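Local coordinates for putative ferredoxin (Rhodopseudomonas palustris, PDB 4OV1), which probably carries electrons through a bound [3Fe-4S] cluster, as a small ferredoxin of the single-cluster kind, at residues T6-Q11 against A63-E68. Numbering follows the deposited sequence.
Sequences TIHVDQ and AIDITE
Thr-6 OG1 and Thr-67 OG1 meet at 2.6 Å, a hydroxyl-to-hydroxyl hydrogen bond lying over one face of the antiparallel pair formed by strands 5-9 and 64-68. Each OG1 stands between its own backbone N and carbonyl carbon (chi1 70° and 58°), which brings the two oxygens together above the backbone. A valine in place of Thr-6 would probably leave the Thr-67 hydroxyl without its mate and weaken the grip at this strand end, where the Thr-6 N to Thr-67 O bond is already weak. Further along, His-8 and Asp-65 form a hydrogen-bonded pair, Asp-65 N reaching His-8 O at 2.7 Å; just beyond the paired strands, Asp-10 N adds a nearly straight hydrogen bond to Ala-63 O at 2.8 Å. Above the His-8/Asp-65 pair, imidazole and carboxylate run side by side with planes 25° apart; Asp-65 OD2 comes to the ring edge near CD2, 3.8 Å away, while His-8 ND1 hydrogen-bonds Glu-38 OE2. The opposite face is aliphatic. Ile-7 sends CG1 alongside Ile-66 CG1 (4.0 Å) and its other branch, CG2, across to Ile-64 CG2 (4.0 Å). Val-9 CG2 approaches Ile-64 CG1 at 4.2 Å. Phe-28 packs on Ile-7, Val-9 and Ile-64, and Ala-52 of helix 49-58 on Ile-7 and Ile-66. This pairing of the chain's first and last strands is characteristic of small ferredoxins: one face carries two hydroxyls, an imidazole and a carboxylate; on the other, Val-9 touches the iron-sulfur cluster and, with Ile-64 beside its ligand Cys-20, probably keeps that side nonpolar.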
loop_
_atom_site.group_PDB
_atom_site.type_symbol
_atom_site.label_atom_id
_atom_site.label_comp_id
_atom_site.label_asym_id
_atom_site.label_seq_id
_atom_site.Cartn_x
_atom_site.Cartn_y
_atom_site.Cartn_z
ATOM N N THR A 6 -9.012 -0.197 -4.921
ATOM C CA THR A 6 -8.434 -1.116 -3.938
ATOM C C THR A 6 -6.909 -1.194 -4.085
ATOM O O THR A 6 -6.366 -0.864 -5.142
ATOM C CB THR A 6 -9.067 -2.534 -4.003
ATOM O OG1 THR A 6 -8.681 -3.201 -5.212
ATOM C CG2 THR A 6 -10.593 -2.457 -3.907
ATOM N N ILE A 7 -6.227 -1.630 -3.026
ATOM C CA ILE A 7 -4.760 -1.650 -2.994
ATOM C C ILE A 7 -4.207 -3.053 -2.802
ATOM O O ILE A 7 -4.704 -3.800 -1.983
ATOM C CB ILE A 7 -4.212 -0.706 -1.892
ATOM C CG1 ILE A 7 -4.250 0.740 -2.383
ATOM C CG2 ILE A 7 -2.778 -1.007 -1.588
ATOM C CD1 ILE A 7 -3.557 1.722 -1.473
ATOM N N HIS A 8 -3.184 -3.412 -3.571
ATOM C CA HIS A 8 -2.496 -4.688 -3.392
ATOM C C HIS A 8 -0.971 -4.570 -3.270
ATOM O O HIS A 8 -0.339 -3.894 -4.075
ATOM C CB HIS A 8 -2.795 -5.602 -4.565
ATOM C CG HIS A 8 -2.016 -6.882 -4.542
ATOM N ND1 HIS A 8 -2.055 -7.758 -3.479
ATOM C CD2 HIS A 8 -1.170 -7.427 -5.450
ATOM C CE1 HIS A 8 -1.267 -8.788 -3.734
ATOM N NE2 HIS A 8 -0.720 -8.611 -4.925
ATOM N N VAL A 9 -0.368 -5.252 -2.301
ATOM C CA VAL A 9 1.095 -5.342 -2.259
ATOM C C VAL A 9 1.634 -6.675 -2.793
ATOM O O VAL A 9 1.298 -7.728 -2.276
ATOM C CB VAL A 9 1.648 -5.159 -0.835
ATOM C CG1 VAL A 9 3.152 -5.253 -0.862
ATOM C CG2 VAL A 9 1.209 -3.835 -0.252
ATOM N N ASP A 10 2.484 -6.623 -3.815
ATOM C CA ASP A 10 3.135 -7.823 -4.331
ATOM C C ASP A 10 4.297 -8.203 -3.418
ATOM O O ASP A 10 5.330 -7.516 -3.355
ATOM C CB ASP A 10 3.625 -7.588 -5.761
ATOM C CG ASP A 10 4.107 -8.862 -6.456
ATOM O OD1 ASP A 10 4.048 -8.902 -7.708
ATOM O OD2 ASP A 10 4.554 -9.811 -5.781
ATOM N N GLN A 11 4.113 -9.311 -2.717
ATOM C CA GLN A 11 5.085 -9.807 -1.756
ATOM C C GLN A 11 6.440 -10.137 -2.383
ATOM O O GLN A 11 7.485 -9.928 -1.763
ATOM C CB GLN A 11 4.514 -11.042 -1.040
ATOM C CG GLN A 11 3.199 -10.764 -0.313
ATOM C CD GLN A 11 3.300 -9.539 0.580
ATOM O OE1 GLN A 11 4.211 -9.438 1.397
ATOM N NE2 GLN A 11 2.387 -8.590 0.406
ATOM N N ALA A 63 6.080 -2.262 -5.862
ATOM C CA ALA A 63 5.395 -3.448 -5.386
ATOM C C ALA A 63 3.897 -3.233 -5.171
ATOM O O ALA A 63 3.165 -4.201 -4.977
ATOM C CB ALA A 63 6.062 -3.948 -4.105
ATOM N N ILE A 64 3.440 -1.980 -5.212
ATOM C CA ILE A 64 2.040 -1.673 -4.914
ATOM C C ILE A 64 1.180 -1.503 -6.167
ATOM O O ILE A 64 1.556 -0.817 -7.114
ATOM C CB ILE A 64 1.891 -0.430 -4.002
ATOM C CG1 ILE A 64 2.574 -0.666 -2.654
ATOM C CG2 ILE A 64 0.410 -0.076 -3.790
ATOM C CD1 ILE A 64 2.740 0.597 -1.819
ATOM N N ASP A 65 0.014 -2.142 -6.148
ATOM C CA ASP A 65 -0.922 -2.120 -7.256
ATOM C C ASP A 65 -2.180 -1.396 -6.839
ATOM O O ASP A 65 -2.701 -1.631 -5.743
ATOM C CB ASP A 65 -1.305 -3.547 -7.625
ATOM C CG ASP A 65 -0.325 -4.187 -8.568
ATOM O OD1 ASP A 65 0.292 -3.443 -9.380
ATOM O OD2 ASP A 65 -0.196 -5.434 -8.496
ATOM N N ILE A 66 -2.683 -0.526 -7.705
ATOM C CA ILE A 66 -3.974 0.091 -7.446
ATOM C C ILE A 66 -4.944 -0.185 -8.593
ATOM O O ILE A 66 -4.684 0.191 -9.735
ATOM C CB ILE A 66 -3.854 1.597 -7.183
ATOM C CG1 ILE A 66 -2.961 1.845 -5.967
ATOM C CG2 ILE A 66 -5.228 2.193 -6.962
ATOM C CD1 ILE A 66 -3.088 3.239 -5.374
ATOM N N THR A 67 -6.046 -0.864 -8.280
ATOM C CA THR A 67 -7.066 -1.174 -9.276
ATOM C C THR A 67 -8.168 -0.124 -9.285
ATOM O O THR A 67 -8.557 0.397 -8.240
ATOM C CB THR A 67 -7.752 -2.515 -9.004
ATOM O OG1 THR A 67 -8.349 -2.478 -7.701
ATOM C CG2 THR A 67 -6.767 -3.675 -9.114
ATOM N N GLU A 68 -8.693 0.157 -10.468
ATOM C CA GLU A 68 -9.686 1.206 -10.598
ATOM C C GLU A 68 -10.972 0.736 -11.278
ATOM O O GLU A 68 -10.964 0.307 -12.436
ATOM C CB GLU A 68 -9.095 2.399 -11.344
ATOM C CG GLU A 68 -9.961 3.639 -11.280
ATOM C CD GLU A 68 -9.464 4.738 -12.196
ATOM O OE1 GLU A 68 -8.481 5.428 -11.821
ATOM O OE2 GLU A 68 -10.062 4.897 -13.294
#